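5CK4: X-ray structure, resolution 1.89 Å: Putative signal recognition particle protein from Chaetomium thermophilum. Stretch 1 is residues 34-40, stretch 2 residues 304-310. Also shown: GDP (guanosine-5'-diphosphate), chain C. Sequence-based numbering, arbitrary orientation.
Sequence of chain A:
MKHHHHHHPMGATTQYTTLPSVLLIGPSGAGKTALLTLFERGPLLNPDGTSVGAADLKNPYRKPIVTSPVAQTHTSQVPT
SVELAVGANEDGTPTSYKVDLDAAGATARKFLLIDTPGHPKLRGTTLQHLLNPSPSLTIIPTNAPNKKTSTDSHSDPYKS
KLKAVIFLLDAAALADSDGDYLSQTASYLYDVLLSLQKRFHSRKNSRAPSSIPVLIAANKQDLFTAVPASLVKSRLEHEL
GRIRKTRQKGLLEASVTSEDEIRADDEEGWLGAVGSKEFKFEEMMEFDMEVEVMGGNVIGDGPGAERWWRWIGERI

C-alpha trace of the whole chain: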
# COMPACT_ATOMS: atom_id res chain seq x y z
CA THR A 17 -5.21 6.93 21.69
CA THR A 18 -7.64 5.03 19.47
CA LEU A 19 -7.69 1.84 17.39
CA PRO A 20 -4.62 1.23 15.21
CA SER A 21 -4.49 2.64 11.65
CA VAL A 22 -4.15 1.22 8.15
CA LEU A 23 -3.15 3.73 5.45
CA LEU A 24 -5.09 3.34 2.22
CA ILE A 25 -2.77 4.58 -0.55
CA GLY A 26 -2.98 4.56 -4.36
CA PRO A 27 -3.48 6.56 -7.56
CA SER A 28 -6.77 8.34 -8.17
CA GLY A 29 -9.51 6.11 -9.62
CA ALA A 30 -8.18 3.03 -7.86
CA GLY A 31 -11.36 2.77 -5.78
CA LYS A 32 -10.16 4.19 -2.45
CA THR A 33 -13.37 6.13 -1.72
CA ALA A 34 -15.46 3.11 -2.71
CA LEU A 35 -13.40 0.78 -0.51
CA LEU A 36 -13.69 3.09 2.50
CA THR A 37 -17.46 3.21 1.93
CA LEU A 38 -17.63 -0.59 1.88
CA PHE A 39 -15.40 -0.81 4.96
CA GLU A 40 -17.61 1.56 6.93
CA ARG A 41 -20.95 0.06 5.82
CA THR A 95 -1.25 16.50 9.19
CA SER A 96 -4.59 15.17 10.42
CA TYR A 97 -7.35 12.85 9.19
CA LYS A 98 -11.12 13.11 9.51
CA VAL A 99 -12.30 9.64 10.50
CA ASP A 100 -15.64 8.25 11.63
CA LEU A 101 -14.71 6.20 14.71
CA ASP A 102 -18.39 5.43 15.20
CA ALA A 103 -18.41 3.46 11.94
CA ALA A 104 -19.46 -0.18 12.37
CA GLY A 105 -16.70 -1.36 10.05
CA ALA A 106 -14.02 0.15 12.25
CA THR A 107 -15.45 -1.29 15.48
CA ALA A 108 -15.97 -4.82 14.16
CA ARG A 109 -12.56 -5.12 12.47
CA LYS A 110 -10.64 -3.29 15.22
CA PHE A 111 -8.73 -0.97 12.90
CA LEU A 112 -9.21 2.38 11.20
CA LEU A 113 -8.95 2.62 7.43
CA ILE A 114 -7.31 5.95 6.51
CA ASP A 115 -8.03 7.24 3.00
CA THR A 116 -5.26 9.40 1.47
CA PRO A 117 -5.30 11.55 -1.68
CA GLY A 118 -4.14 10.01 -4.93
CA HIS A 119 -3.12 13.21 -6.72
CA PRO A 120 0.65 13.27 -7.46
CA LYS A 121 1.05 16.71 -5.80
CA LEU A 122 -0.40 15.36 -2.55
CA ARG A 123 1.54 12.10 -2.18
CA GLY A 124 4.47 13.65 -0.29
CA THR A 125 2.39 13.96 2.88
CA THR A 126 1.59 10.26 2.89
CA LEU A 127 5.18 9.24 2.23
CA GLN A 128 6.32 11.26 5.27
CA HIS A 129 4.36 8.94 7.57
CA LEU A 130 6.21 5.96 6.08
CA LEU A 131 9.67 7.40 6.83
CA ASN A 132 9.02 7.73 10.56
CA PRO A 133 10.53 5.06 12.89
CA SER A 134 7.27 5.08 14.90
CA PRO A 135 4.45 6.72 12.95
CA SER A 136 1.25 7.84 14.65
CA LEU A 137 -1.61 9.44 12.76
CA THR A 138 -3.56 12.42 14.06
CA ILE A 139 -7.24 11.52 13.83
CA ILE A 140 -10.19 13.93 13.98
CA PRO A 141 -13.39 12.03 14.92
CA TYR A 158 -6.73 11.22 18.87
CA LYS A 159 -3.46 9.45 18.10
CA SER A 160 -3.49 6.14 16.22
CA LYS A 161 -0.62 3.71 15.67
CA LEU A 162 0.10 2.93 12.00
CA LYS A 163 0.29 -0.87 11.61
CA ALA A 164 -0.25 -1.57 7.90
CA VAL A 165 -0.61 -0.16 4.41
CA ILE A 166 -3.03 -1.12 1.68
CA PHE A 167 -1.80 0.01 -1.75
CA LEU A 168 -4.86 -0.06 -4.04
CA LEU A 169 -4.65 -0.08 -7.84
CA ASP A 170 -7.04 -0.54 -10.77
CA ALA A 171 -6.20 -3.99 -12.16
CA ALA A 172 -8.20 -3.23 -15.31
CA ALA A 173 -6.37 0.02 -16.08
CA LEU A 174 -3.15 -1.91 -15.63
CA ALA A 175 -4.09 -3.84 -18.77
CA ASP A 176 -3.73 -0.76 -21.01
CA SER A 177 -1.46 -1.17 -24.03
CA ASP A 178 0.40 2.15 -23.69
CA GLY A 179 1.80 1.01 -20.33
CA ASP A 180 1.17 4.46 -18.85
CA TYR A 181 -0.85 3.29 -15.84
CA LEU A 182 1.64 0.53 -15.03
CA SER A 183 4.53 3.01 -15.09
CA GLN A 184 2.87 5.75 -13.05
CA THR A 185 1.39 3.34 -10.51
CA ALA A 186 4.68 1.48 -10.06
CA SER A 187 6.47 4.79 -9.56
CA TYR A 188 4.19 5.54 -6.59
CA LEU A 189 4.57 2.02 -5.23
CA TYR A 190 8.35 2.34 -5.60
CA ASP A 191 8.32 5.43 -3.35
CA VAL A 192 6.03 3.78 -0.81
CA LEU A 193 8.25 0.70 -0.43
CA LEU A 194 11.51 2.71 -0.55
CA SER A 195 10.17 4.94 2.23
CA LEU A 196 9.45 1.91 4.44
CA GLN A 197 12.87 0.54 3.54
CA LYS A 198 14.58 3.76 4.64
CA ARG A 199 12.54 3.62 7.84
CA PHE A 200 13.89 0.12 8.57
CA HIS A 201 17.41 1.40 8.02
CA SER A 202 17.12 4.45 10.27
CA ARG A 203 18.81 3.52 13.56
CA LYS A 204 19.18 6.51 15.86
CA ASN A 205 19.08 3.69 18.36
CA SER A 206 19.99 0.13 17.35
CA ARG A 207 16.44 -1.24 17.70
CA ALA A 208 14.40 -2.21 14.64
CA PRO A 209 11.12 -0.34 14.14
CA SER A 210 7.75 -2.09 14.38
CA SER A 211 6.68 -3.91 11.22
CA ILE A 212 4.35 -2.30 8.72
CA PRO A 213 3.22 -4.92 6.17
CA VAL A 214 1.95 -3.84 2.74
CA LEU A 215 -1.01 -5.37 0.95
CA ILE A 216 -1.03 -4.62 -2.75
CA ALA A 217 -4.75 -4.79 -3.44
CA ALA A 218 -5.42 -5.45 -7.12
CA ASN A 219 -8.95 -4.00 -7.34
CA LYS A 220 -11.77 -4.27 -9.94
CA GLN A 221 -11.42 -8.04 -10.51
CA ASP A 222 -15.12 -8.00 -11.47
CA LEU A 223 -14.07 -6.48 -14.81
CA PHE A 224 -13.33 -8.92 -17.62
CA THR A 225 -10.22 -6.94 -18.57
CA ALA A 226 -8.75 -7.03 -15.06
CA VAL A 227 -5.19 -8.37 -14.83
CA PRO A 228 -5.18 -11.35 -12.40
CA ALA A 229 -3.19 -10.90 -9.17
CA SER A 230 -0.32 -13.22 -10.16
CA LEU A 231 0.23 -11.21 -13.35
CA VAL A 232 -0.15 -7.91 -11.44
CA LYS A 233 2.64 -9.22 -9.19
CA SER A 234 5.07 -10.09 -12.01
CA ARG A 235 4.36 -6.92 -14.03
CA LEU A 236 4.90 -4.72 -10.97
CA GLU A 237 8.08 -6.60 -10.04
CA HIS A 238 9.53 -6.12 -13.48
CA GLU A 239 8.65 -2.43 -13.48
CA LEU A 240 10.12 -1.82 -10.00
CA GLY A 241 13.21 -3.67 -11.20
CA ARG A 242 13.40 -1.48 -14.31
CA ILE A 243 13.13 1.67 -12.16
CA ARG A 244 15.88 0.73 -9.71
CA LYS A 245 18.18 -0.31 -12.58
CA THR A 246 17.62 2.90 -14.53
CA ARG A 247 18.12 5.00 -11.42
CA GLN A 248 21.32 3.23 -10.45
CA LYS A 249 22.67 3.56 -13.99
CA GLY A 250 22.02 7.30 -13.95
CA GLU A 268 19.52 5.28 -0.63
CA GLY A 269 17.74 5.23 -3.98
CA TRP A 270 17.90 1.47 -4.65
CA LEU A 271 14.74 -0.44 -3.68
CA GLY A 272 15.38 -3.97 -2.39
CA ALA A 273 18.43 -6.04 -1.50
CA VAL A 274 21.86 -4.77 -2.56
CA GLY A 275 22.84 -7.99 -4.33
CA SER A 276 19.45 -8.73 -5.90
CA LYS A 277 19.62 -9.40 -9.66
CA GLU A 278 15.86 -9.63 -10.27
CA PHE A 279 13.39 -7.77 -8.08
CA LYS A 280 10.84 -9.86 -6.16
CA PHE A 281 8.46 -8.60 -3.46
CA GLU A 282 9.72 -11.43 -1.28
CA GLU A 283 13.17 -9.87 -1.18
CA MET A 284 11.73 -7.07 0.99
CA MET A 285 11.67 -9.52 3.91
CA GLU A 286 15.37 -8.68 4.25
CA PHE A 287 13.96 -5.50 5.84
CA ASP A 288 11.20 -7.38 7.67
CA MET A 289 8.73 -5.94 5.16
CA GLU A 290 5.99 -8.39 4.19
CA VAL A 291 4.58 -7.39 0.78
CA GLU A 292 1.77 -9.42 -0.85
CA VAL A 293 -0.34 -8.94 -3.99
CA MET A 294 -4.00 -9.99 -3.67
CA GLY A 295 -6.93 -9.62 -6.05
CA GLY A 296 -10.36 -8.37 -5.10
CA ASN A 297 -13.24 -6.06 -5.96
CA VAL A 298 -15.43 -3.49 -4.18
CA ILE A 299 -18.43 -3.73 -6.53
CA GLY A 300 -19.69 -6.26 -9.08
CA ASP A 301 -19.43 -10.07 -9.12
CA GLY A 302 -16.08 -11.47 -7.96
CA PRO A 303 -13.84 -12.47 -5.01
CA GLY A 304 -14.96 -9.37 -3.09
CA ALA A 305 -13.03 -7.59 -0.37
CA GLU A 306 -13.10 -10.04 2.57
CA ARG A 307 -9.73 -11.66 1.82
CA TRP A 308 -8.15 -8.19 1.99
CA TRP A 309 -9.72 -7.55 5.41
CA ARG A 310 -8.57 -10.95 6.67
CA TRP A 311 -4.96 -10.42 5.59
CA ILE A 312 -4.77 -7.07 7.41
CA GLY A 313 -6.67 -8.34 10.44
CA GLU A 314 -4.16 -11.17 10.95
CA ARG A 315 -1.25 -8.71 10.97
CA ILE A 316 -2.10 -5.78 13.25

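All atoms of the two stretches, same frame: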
# COMPACT_ATOMS: atom_id res chain seq x y z
N ALA A 34 -14.53 4.24 -2.69
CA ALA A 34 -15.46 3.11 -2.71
C ALA A 34 -15.13 2.08 -1.64
O ALA A 34 -16.02 1.56 -0.96
CB ALA A 34 -15.47 2.47 -4.10
N LEU A 35 -13.84 1.76 -1.50
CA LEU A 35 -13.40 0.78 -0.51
C LEU A 35 -13.69 1.25 0.91
O LEU A 35 -14.17 0.47 1.73
CB LEU A 35 -11.90 0.49 -0.67
CG LEU A 35 -11.30 -0.63 0.17
CD1 LEU A 35 -12.00 -1.96 -0.08
CD2 LEU A 35 -9.81 -0.74 -0.13
N LEU A 36 -13.39 2.52 1.20
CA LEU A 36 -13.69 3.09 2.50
C LEU A 36 -15.19 3.01 2.79
O LEU A 36 -15.61 2.70 3.91
CB LEU A 36 -13.22 4.55 2.57
CG LEU A 36 -13.46 5.29 3.89
CD1 LEU A 36 -12.88 4.52 5.07
CD2 LEU A 36 -12.89 6.71 3.84
N THR A 37 -16.01 3.27 1.77
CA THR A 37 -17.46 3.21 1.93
C THR A 37 -17.90 1.80 2.28
O THR A 37 -18.73 1.61 3.16
CB THR A 37 -18.19 3.68 0.66
OG1 THR A 37 -17.86 5.04 0.39
CG2 THR A 37 -19.70 3.55 0.82
N LEU A 38 -17.31 0.81 1.61
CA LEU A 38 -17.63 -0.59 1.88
C LEU A 38 -17.19 -0.96 3.30
O LEU A 38 -17.93 -1.63 4.03
CB LEU A 38 -16.93 -1.51 0.88
CG LEU A 38 -17.17 -3.01 1.08
CD1 LEU A 38 -18.65 -3.33 1.03
CD2 LEU A 38 -16.42 -3.84 0.04
N PHE A 39 -15.99 -0.51 3.67
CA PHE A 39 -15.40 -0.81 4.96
C PHE A 39 -16.25 -0.26 6.08
O PHE A 39 -16.43 -0.91 7.11
CB PHE A 39 -13.97 -0.23 5.04
CG PHE A 39 -13.31 -0.42 6.39
CD1 PHE A 39 -12.60 -1.57 6.67
CD2 PHE A 39 -13.37 0.58 7.35
CE1 PHE A 39 -11.98 -1.74 7.90
CE2 PHE A 39 -12.76 0.41 8.59
CZ PHE A 39 -12.06 -0.74 8.86
N GLU A 40 -16.81 0.93 5.89
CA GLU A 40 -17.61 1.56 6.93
C GLU A 40 -19.02 0.98 7.02
O GLU A 40 -19.53 0.76 8.12
CB GLU A 40 -17.63 3.08 6.74
CG GLU A 40 -16.24 3.72 6.84
CD GLU A 40 -16.27 5.23 6.75
OE1 GLU A 40 -17.11 5.77 6.00
OE2 GLU A 40 -15.44 5.88 7.43
N GLY A 304 -14.58 -10.33 -4.12
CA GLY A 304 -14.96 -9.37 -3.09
C GLY A 304 -13.79 -8.80 -2.33
O GLY A 304 -12.64 -8.82 -2.80
N ALA A 305 -14.06 -8.30 -1.13
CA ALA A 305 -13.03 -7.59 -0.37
C ALA A 305 -12.64 -8.29 0.94
O ALA A 305 -11.72 -7.85 1.63
CB ALA A 305 -13.48 -6.16 -0.07
N GLU A 306 -13.33 -9.38 1.28
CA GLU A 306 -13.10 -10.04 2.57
C GLU A 306 -11.69 -10.61 2.77
O GLU A 306 -11.15 -10.57 3.88
CB GLU A 306 -14.16 -11.11 2.83
CG GLU A 306 -15.48 -10.54 3.33
CD GLU A 306 -15.37 -9.88 4.70
OE1 GLU A 306 -14.47 -10.26 5.49
OE2 GLU A 306 -16.19 -8.99 4.99
N ARG A 307 -11.09 -11.14 1.71
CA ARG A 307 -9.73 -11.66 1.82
C ARG A 307 -8.74 -10.54 2.17
O ARG A 307 -7.77 -10.78 2.90
CB ARG A 307 -9.28 -12.36 0.54
CG ARG A 307 -10.00 -13.68 0.26
CD ARG A 307 -9.09 -14.64 -0.49
NE ARG A 307 -7.89 -14.96 0.29
CZ ARG A 307 -6.64 -14.89 -0.18
NH1 ARG A 307 -6.42 -14.52 -1.44
NH2 ARG A 307 -5.62 -15.20 0.61
N TRP A 308 -8.98 -9.34 1.64
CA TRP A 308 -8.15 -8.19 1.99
C TRP A 308 -8.27 -7.90 3.48
O TRP A 308 -7.26 -7.71 4.16
CB TRP A 308 -8.57 -6.94 1.21
CG TRP A 308 -8.26 -6.92 -0.26
CD1 TRP A 308 -7.29 -7.62 -0.92
CD2 TRP A 308 -8.93 -6.13 -1.25
NE1 TRP A 308 -7.33 -7.32 -2.26
CE2 TRP A 308 -8.32 -6.41 -2.49
CE3 TRP A 308 -10.00 -5.23 -1.21
CZ2 TRP A 308 -8.73 -5.80 -3.67
CZ3 TRP A 308 -10.40 -4.62 -2.39
CH2 TRP A 308 -9.77 -4.91 -3.61
N TRP A 309 -9.50 -7.85 4.00
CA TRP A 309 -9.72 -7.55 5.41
C TRP A 309 -9.10 -8.60 6.32
O TRP A 309 -8.63 -8.29 7.42
CB TRP A 309 -11.22 -7.44 5.75
CG TRP A 309 -12.04 -6.46 4.93
CD1 TRP A 309 -13.29 -6.67 4.43
CD2 TRP A 309 -11.67 -5.13 4.51
NE1 TRP A 309 -13.72 -5.57 3.74
CE2 TRP A 309 -12.74 -4.61 3.77
CE3 TRP A 309 -10.53 -4.33 4.70
CZ2 TRP A 309 -12.72 -3.33 3.20
CZ3 TRP A 309 -10.51 -3.07 4.13
CH2 TRP A 309 -11.60 -2.58 3.40
N ARG A 310 -9.12 -9.85 5.88
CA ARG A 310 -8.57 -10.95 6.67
C ARG A 310 -7.05 -10.84 6.77
O ARG A 310 -6.48 -11.03 7.85
CB ARG A 310 -8.95 -12.29 6.03
CG ARG A 310 -8.52 -13.52 6.80
CD ARG A 310 -9.20 -14.76 6.24
NE ARG A 310 -10.67 -14.66 6.30
CZ ARG A 310 -11.45 -14.40 5.26
NH1 ARG A 310 -10.92 -14.21 4.05
NH2 ARG A 310 -12.77 -14.33 5.41
PB GDP C . -10.53 6.84 -5.74
O1B GDP C . -11.03 7.32 -4.40
O2B GDP C . -9.30 5.97 -5.53
O3B GDP C . -10.13 7.97 -6.66
O3A GDP C . -11.61 5.93 -6.49
PA GDP C . -13.21 5.97 -6.34
O1A GDP C . -13.64 5.38 -5.03
O2A GDP C . -13.78 7.34 -6.60
O5' GDP C . -13.52 4.95 -7.53
C5' GDP C . -13.19 5.30 -8.87
C4' GDP C . -14.20 4.62 -9.78
O4' GDP C . -13.96 3.21 -9.79
C3' GDP C . -15.63 4.81 -9.29
O3' GDP C . -16.46 4.92 -10.45
C2' GDP C . -15.96 3.51 -8.59
O2' GDP C . -17.35 3.18 -8.64
C1' GDP C . -15.16 2.52 -9.41
N9 GDP C . -14.82 1.30 -8.65
C8 GDP C . -14.30 1.22 -7.40
N7 GDP C . -14.10 -0.09 -7.06
C5 GDP C . -14.46 -0.83 -8.12
C6 GDP C . -14.52 -2.27 -8.43
O6 GDP C . -14.12 -3.10 -7.58
N1 GDP C . -14.96 -2.63 -9.65
C2 GDP C . -15.38 -1.73 -10.57
N2 GDP C . -15.83 -2.17 -11.77
N3 GDP C . -15.37 -0.39 -10.34
C4 GDP C . -14.93 0.09 -9.16

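The contact between the two stretches is wholly apolar. No hydrogen bond crosses it, and the closest heavy-atom pairs all join carbon to carbon. The helix axes come no nearer than 12.3 Å and their directions differ by 76°, so the backbones stay well apart: CA of Leu35 lies 8.4 Å from CA of Ala305, and CA of Phe39 lies 8.8 Å from CA of Trp309. Side chains must bridge that gap, and together the stretches bury 257 Å².

The one aromatic pair is Phe39 with Trp309. The phenyl ring and the six-membered ring of the indole have centroids 5.0 Å apart and planes at 61°, an edge-to-face arrangement in which Phe39 directs its edge at the Trp309 face. Phe39 CD1 sits over that face, 3.6 Å from Trp309 CH2. The CA-to-CB bond of Trp309 points sideways, yet the end of its side chain comes nearer the first helix; with 85 Å² covered, it gives up more surface to this contact than any other residue.

Aliphatic packing centres on Leu35, whose CA-to-CB bond points toward the second stretch. In its t, p rotamer, CD1 lies 3.6 Å from Trp309 CH2 and 3.9 Å from Trp308 CZ3, thereby touching both indoles. It meets Trp308 at the ring edge, near the ring plane. The same methyl is more loosely placed against Ala305, with CD1 to CB at 4.5 Å. One turn away, Leu38 packs more tightly on that alanine, its CD2 3.7 Å from Ala305 CB.

Polar interactions are confined to the backbone and to partners outside this interface. Phe39 N donates to Leu35 O at 2.8 Å, linking two contact residues within the first helix, while Ala34, which makes no contact with the second stretch, donates from N to GDP O1A at 2.8 Å.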